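Local coordinates for DUF1254 domain-containing protein (Vibrio parahaemolyticus, PDB 3U07) that is of unknown function, a probably secreted or exported protein that combines a DUF1254 region with a DUF1214 region, at residues N343-N355 / L365-A377. The protein carries 2 engineered substitutions. Sequence-based numbering, arbitrary orientation.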
loop_
_atom_site.group_PDB
_atom_site.type_symbol
_atom_site.label_atom_id
_atom_site.label_comp_id
_atom_site.label_asym_id
_atom_site.label_seq_id
_atom_site.Cartn_x
_atom_site.Cartn_y
_atom_site.Cartn_z
ATOM N N ASN A 343 -20.313 3.203 -5.500
ATOM C CA ASN A 343 -19.905 4.326 -6.343
ATOM C C ASN A 343 -18.396 4.334 -6.615
ATOM O O ASN A 343 -17.636 4.995 -5.906
ATOM C CB ASN A 343 -20.314 5.662 -5.710
ATOM C CG ASN A 343 -21.822 5.827 -5.613
ATOM O OD1 ASN A 343 -22.562 5.446 -6.523
ATOM N ND2 ASN A 343 -22.282 6.413 -4.516
ATOM N N VAL A 344 -17.968 3.585 -7.630
ATOM C CA VAL A 344 -16.555 3.532 -8.003
ATOM C C VAL A 344 -16.401 3.886 -9.479
ATOM O O VAL A 344 -17.262 3.565 -10.298
ATOM C CB VAL A 344 -15.932 2.143 -7.772
ATOM C CG1 VAL A 344 -16.110 1.728 -6.325
ATOM C CG2 VAL A 344 -16.542 1.135 -8.714
ATOM N N SER A 345 -15.300 4.542 -9.822
ATOM C CA SER A 345 -15.079 4.942 -11.207
ATOM C C SER A 345 -14.465 3.819 -12.022
ATOM O O SER A 345 -14.664 3.743 -13.233
ATOM C CB SER A 345 -14.154 6.166 -11.271
ATOM O OG SER A 345 -12.816 5.821 -10.934
ATOM N N GLU A 346 -13.722 2.939 -11.362
ATOM C CA GLU A 346 -13.068 1.854 -12.075
ATOM C C GLU A 346 -13.776 0.512 -11.953
ATOM O O GLU A 346 -14.373 0.033 -12.917
ATOM C CB GLU A 346 -11.616 1.734 -11.602
ATOM C CG GLU A 346 -10.866 3.055 -11.637
ATOM C CD GLU A 346 -11.077 3.798 -12.943
ATOM O OE1 GLU A 346 -10.689 3.269 -14.006
ATOM O OE2 GLU A 346 -11.636 4.910 -12.900
ATOM N N PHE A 347 -13.696 -0.112 -10.783
ATOM C CA PHE A 347 -14.358 -1.400 -10.587
ATOM C C PHE A 347 -14.326 -1.816 -9.127
ATOM O O PHE A 347 -13.671 -1.176 -8.306
ATOM C CB PHE A 347 -13.695 -2.481 -11.451
ATOM C CG PHE A 347 -12.353 -2.950 -10.940
ATOM C CD1 PHE A 347 -12.254 -4.100 -10.157
ATOM C CD2 PHE A 347 -11.182 -2.270 -11.279
ATOM C CE1 PHE A 347 -11.007 -4.572 -9.724
ATOM C CE2 PHE A 347 -9.927 -2.730 -10.849
ATOM C CZ PHE A 347 -9.842 -3.885 -10.071
ATOM N N TRP A 348 -15.051 -2.880 -8.800
ATOM C CA TRP A 348 -15.071 -3.378 -7.434
ATOM C C TRP A 348 -15.109 -4.899 -7.423
ATOM O O TRP A 348 -15.330 -5.534 -8.458
ATOM C CB TRP A 348 -16.265 -2.810 -6.663
ATOM C CG TRP A 348 -17.590 -3.043 -7.309
ATOM C CD1 TRP A 348 -18.262 -2.189 -8.130
ATOM C CD2 TRP A 348 -18.409 -4.213 -7.188
ATOM N NE1 TRP A 348 -19.453 -2.749 -8.529
ATOM C CE2 TRP A 348 -19.567 -3.992 -7.967
ATOM C CE3 TRP A 348 -18.277 -5.427 -6.499
ATOM C CZ2 TRP A 348 -20.590 -4.941 -8.077
ATOM C CZ3 TRP A 348 -19.294 -6.373 -6.609
ATOM C CH2 TRP A 348 -20.436 -6.122 -7.393
ATOM N N SER A 349 -14.886 -5.481 -6.250
ATOM C CA SER A 349 -14.871 -6.931 -6.119
ATOM C C SER A 349 -15.030 -7.350 -4.660
ATOM O O SER A 349 -14.832 -6.551 -3.751
ATOM C CB SER A 349 -13.541 -7.474 -6.642
ATOM O OG SER A 349 -12.459 -6.963 -5.870
ATOM N N VAL A 350 -15.413 -8.604 -4.448
ATOM C CA VAL A 350 -15.534 -9.142 -3.103
ATOM C C VAL A 350 -14.825 -10.487 -3.204
ATOM O O VAL A 350 -15.105 -11.281 -4.100
ATOM C CB VAL A 350 -17.023 -9.294 -2.650
ATOM C CG1 VAL A 350 -17.920 -8.474 -3.542
ATOM C CG2 VAL A 350 -17.441 -10.745 -2.618
ATOM N N THR A 351 -13.881 -10.724 -2.303
ATOM C CA THR A 351 -13.099 -11.957 -2.322
ATOM C C THR A 351 -13.253 -12.736 -1.022
ATOM O O THR A 351 -13.390 -12.149 0.050
ATOM C CB THR A 351 -11.598 -11.635 -2.556
ATOM O OG1 THR A 351 -11.465 -10.814 -3.726
ATOM C CG2 THR A 351 -10.787 -12.914 -2.743
ATOM N N ILE A 352 -13.216 -14.059 -1.124
ATOM C CA ILE A 352 -13.365 -14.922 0.041
ATOM C C ILE A 352 -12.038 -15.474 0.547
ATOM O O ILE A 352 -11.225 -15.968 -0.230
ATOM C CB ILE A 352 -14.300 -16.113 -0.277
ATOM C CG1 ILE A 352 -15.669 -15.587 -0.715
ATOM C CG2 ILE A 352 -14.420 -17.031 0.937
ATOM C CD1 ILE A 352 -16.306 -14.624 0.280
ATOM N N TYR A 353 -11.837 -15.391 1.859
ATOM C CA TYR A 353 -10.618 -15.882 2.496
ATOM C C TYR A 353 -10.977 -16.733 3.714
ATOM O O TYR A 353 -11.989 -16.486 4.376
ATOM C CB TYR A 353 -9.752 -14.708 2.963
ATOM C CG TYR A 353 -9.318 -13.759 1.869
ATOM C CD1 TYR A 353 -8.100 -13.934 1.206
ATOM C CD2 TYR A 353 -10.120 -12.680 1.502
ATOM C CE1 TYR A 353 -7.695 -13.054 0.205
ATOM C CE2 TYR A 353 -9.726 -11.796 0.502
ATOM C CZ TYR A 353 -8.514 -11.988 -0.140
ATOM O OH TYR A 353 -8.127 -11.108 -1.122
ATOM N N GLY A 354 -10.150 -17.733 4.009
ATOM C CA GLY A 354 -10.400 -18.567 5.170
ATOM C C GLY A 354 -9.827 -17.867 6.387
ATOM O O GLY A 354 -8.753 -17.274 6.309
ATOM N N ASN A 355 -10.528 -17.912 7.512
ATOM C CA ASN A 355 -10.030 -17.255 8.719
ATOM C C ASN A 355 -8.765 -17.910 9.269
ATOM O O ASN A 355 -7.949 -17.253 9.923
ATOM C CB ASN A 355 -11.095 -17.265 9.818
ATOM C CG ASN A 355 -12.193 -16.258 9.576
ATOM O OD1 ASN A 355 -13.083 -16.480 8.761
ATOM N ND2 ASN A 355 -12.129 -15.131 10.278
ATOM N N LEU A 365 -14.362 -24.758 -8.684
ATOM C CA LEU A 365 -14.439 -23.732 -9.721
ATOM C C LEU A 365 -13.213 -22.827 -9.741
ATOM O O LEU A 365 -12.993 -22.086 -10.701
ATOM C CB LEU A 365 -15.692 -22.876 -9.516
ATOM C CG LEU A 365 -17.035 -23.367 -10.061
ATOM C CD1 LEU A 365 -17.211 -24.851 -9.807
ATOM C CD2 LEU A 365 -18.150 -22.565 -9.413
ATOM N N ASN A 366 -12.411 -22.899 -8.686
ATOM C CA ASN A 366 -11.229 -22.059 -8.573
ATOM C C ASN A 366 -11.695 -20.616 -8.750
ATOM O O ASN A 366 -11.070 -19.814 -9.444
ATOM C CB ASN A 366 -10.197 -22.429 -9.639
ATOM C CG ASN A 366 -8.797 -22.540 -9.071
ATOM O OD1 ASN A 366 -8.257 -21.578 -8.522
ATOM N ND2 ASN A 366 -8.202 -23.723 -9.190
ATOM N N ARG A 367 -12.824 -20.319 -8.115
ATOM C CA ARG A 367 -13.447 -19.004 -8.135
ATOM C C ARG A 367 -13.387 -18.495 -6.703
ATOM O O ARG A 367 -13.936 -19.117 -5.793
ATOM C CB ARG A 367 -14.900 -19.124 -8.591
ATOM C CG ARG A 367 -15.689 -17.838 -8.480
ATOM C CD ARG A 367 -17.092 -18.016 -9.020
ATOM N NE ARG A 367 -17.075 -18.395 -10.427
ATOM C CZ ARG A 367 -18.163 -18.578 -11.165
ATOM N NH1 ARG A 367 -19.365 -18.419 -10.630
ATOM N NH2 ARG A 367 -18.050 -18.920 -12.441
ATOM N N HIS A 368 -12.730 -17.360 -6.506
ATOM C CA HIS A 368 -12.565 -16.809 -5.172
ATOM C C HIS A 368 -13.115 -15.403 -5.016
ATOM O O HIS A 368 -13.109 -14.846 -3.918
ATOM C CB HIS A 368 -11.079 -16.830 -4.821
ATOM C CG HIS A 368 -10.423 -18.142 -5.122
ATOM N ND1 HIS A 368 -10.480 -19.218 -4.262
ATOM C CD2 HIS A 368 -9.777 -18.579 -6.230
ATOM C CE1 HIS A 368 -9.901 -20.263 -4.829
ATOM N NE2 HIS A 368 -9.468 -19.902 -6.023
ATOM N N SER A 369 -13.595 -14.830 -6.113
ATOM C CA SER A 369 -14.135 -13.481 -6.067
ATOM C C SER A 369 -15.196 -13.256 -7.136
ATOM O O SER A 369 -15.309 -14.025 -8.089
ATOM C CB SER A 369 -13.005 -12.465 -6.253
ATOM O OG SER A 369 -12.378 -12.642 -7.513
ATOM N N ARG A 370 -15.983 -12.202 -6.946
ATOM C CA ARG A 370 -17.031 -11.807 -7.883
ATOM C C ARG A 370 -16.988 -10.282 -7.902
ATOM O O ARG A 370 -16.622 -9.657 -6.902
ATOM C CB ARG A 370 -18.406 -12.272 -7.406
ATOM C CG ARG A 370 -18.674 -13.765 -7.546
ATOM C CD ARG A 370 -18.873 -14.172 -9.004
ATOM N NE ARG A 370 -17.613 -14.428 -9.695
ATOM C CZ ARG A 370 -17.524 -14.806 -10.967
ATOM N NH1 ARG A 370 -18.622 -14.972 -11.692
ATOM N NH2 ARG A 370 -16.336 -15.022 -11.514
ATOM N N GLY A 371 -17.358 -9.682 -9.026
ATOM C CA GLY A 371 -17.328 -8.234 -9.112
ATOM C C GLY A 371 -18.123 -7.733 -10.297
ATOM O O GLY A 371 -18.794 -8.521 -10.962
ATOM N N ASP A 372 -18.049 -6.434 -10.574
ATOM C CA ASP A 372 -18.794 -5.873 -11.691
ATOM C C ASP A 372 -18.286 -6.357 -13.046
ATOM O O ASP A 372 -19.012 -6.304 -14.035
ATOM C CB ASP A 372 -18.796 -4.337 -11.626
ATOM C CG ASP A 372 -17.400 -3.739 -11.624
ATOM O OD1 ASP A 372 -16.595 -4.091 -10.739
ATOM O OD2 ASP A 372 -17.113 -2.904 -12.508
ATOM N N ARG A 373 -17.051 -6.847 -13.090
ATOM C CA ARG A 373 -16.474 -7.353 -14.334
ATOM C C ARG A 373 -16.920 -8.787 -14.621
ATOM O O ARG A 373 -16.717 -9.289 -15.726
ATOM C CB ARG A 373 -14.941 -7.314 -14.272
ATOM C CG ARG A 373 -14.345 -5.916 -14.250
ATOM C CD ARG A 373 -14.482 -5.223 -15.603
ATOM N NE ARG A 373 -13.539 -5.737 -16.595
ATOM C CZ ARG A 373 -12.575 -5.012 -17.157
ATOM N NH1 ARG A 373 -12.425 -3.735 -16.826
ATOM N NH2 ARG A 373 -11.762 -5.560 -18.050
ATOM N N THR A 374 -17.527 -9.441 -13.634
ATOM C CA THR A 374 -17.973 -10.823 -13.805
ATOM C C THR A 374 -19.459 -11.046 -13.535
ATOM O O THR A 374 -19.955 -12.164 -13.668
ATOM C CB THR A 374 -17.156 -11.780 -12.909
ATOM O OG1 THR A 374 -17.279 -11.383 -11.537
ATOM C CG2 THR A 374 -15.685 -11.755 -13.306
HETATM N N MSE A 375 -20.169 -9.987 -13.158
HETATM C CA MSE A 375 -21.605 -10.082 -12.892
HETATM C C MSE A 375 -22.340 -8.900 -13.509
HETATM O O MSE A 375 -21.732 -7.875 -13.823
HETATM C CB MSE A 375 -21.911 -10.044 -11.391
HETATM C CG MSE A 375 -21.203 -11.038 -10.508
HETATM SE SE MSE A 375 -22.002 -10.914 -8.740
HETATM C CE MSE A 375 -21.262 -9.240 -8.172
ATOM N N LYS A 376 -23.652 -9.043 -13.663
ATOM C CA LYS A 376 -24.487 -7.969 -14.191
ATOM C C LYS A 376 -25.656 -7.743 -13.235
ATOM O O LYS A 376 -26.255 -8.692 -12.733
ATOM C CB LYS A 376 -25.002 -8.301 -15.598
ATOM C CG LYS A 376 -24.189 -7.649 -16.725
ATOM C CD LYS A 376 -22.809 -8.279 -16.885
ATOM C CE LYS A 376 -21.986 -7.584 -17.968
ATOM N NZ LYS A 376 -21.375 -6.306 -17.501
ATOM N N ALA A 377 -25.967 -6.477 -12.981
ATOM C CA ALA A 377 -27.037 -6.101 -12.064
ATOM C C ALA A 377 -28.442 -6.407 -12.570
ATOM O O ALA A 377 -28.733 -6.262 -13.757
ATOM C CB ALA A 377 -26.923 -4.622 -11.727
HETATM O O HOH W 1 -14.764 -6.822 -10.966
#
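Trp348 lies with one face of its indole against the turn that begins at Gly371. The backbone N of Asp372 sits over the middle of the rings, and CA of Gly371 makes a CH-pi contact 4.1 Å from the centroid of the six-membered ring. At the far end of the indole, CH2 is 3.3 Å from the selenomethionine methyl CE of Met375, whose side chain crosses at about a right angle. The Asp372 carboxylate, inclined 24° to the indole, continues this packing. With CG set between the backbone N and the carbonyl carbon (chi1 58°), Asp372 turns OD1 back to lie 2.8 Å from the backbone N of Trp348, whose N-H it accepts nearly straight (177°), on the syn side but well out of the carboxylate plane. Two bonds close the turn, Gly371 N to Thr374 OG1 and Thr374 N to Gly371 O, while a water bridges Trp348 O and Arg373 N. Farther along, Val350 and Arg370 exchange two backbone bonds, and Ile352 N donates to His368 O. OG of Ser349 and OG of Ser369 are hydrogen-bonded outside the pair, to Asp81 OD2 and Asn80 ND2. Strand 347-354 runs between 408-417 and 369-371, the latter an outermost strand of a four-stranded antiparallel sheet within the DUF1214 region.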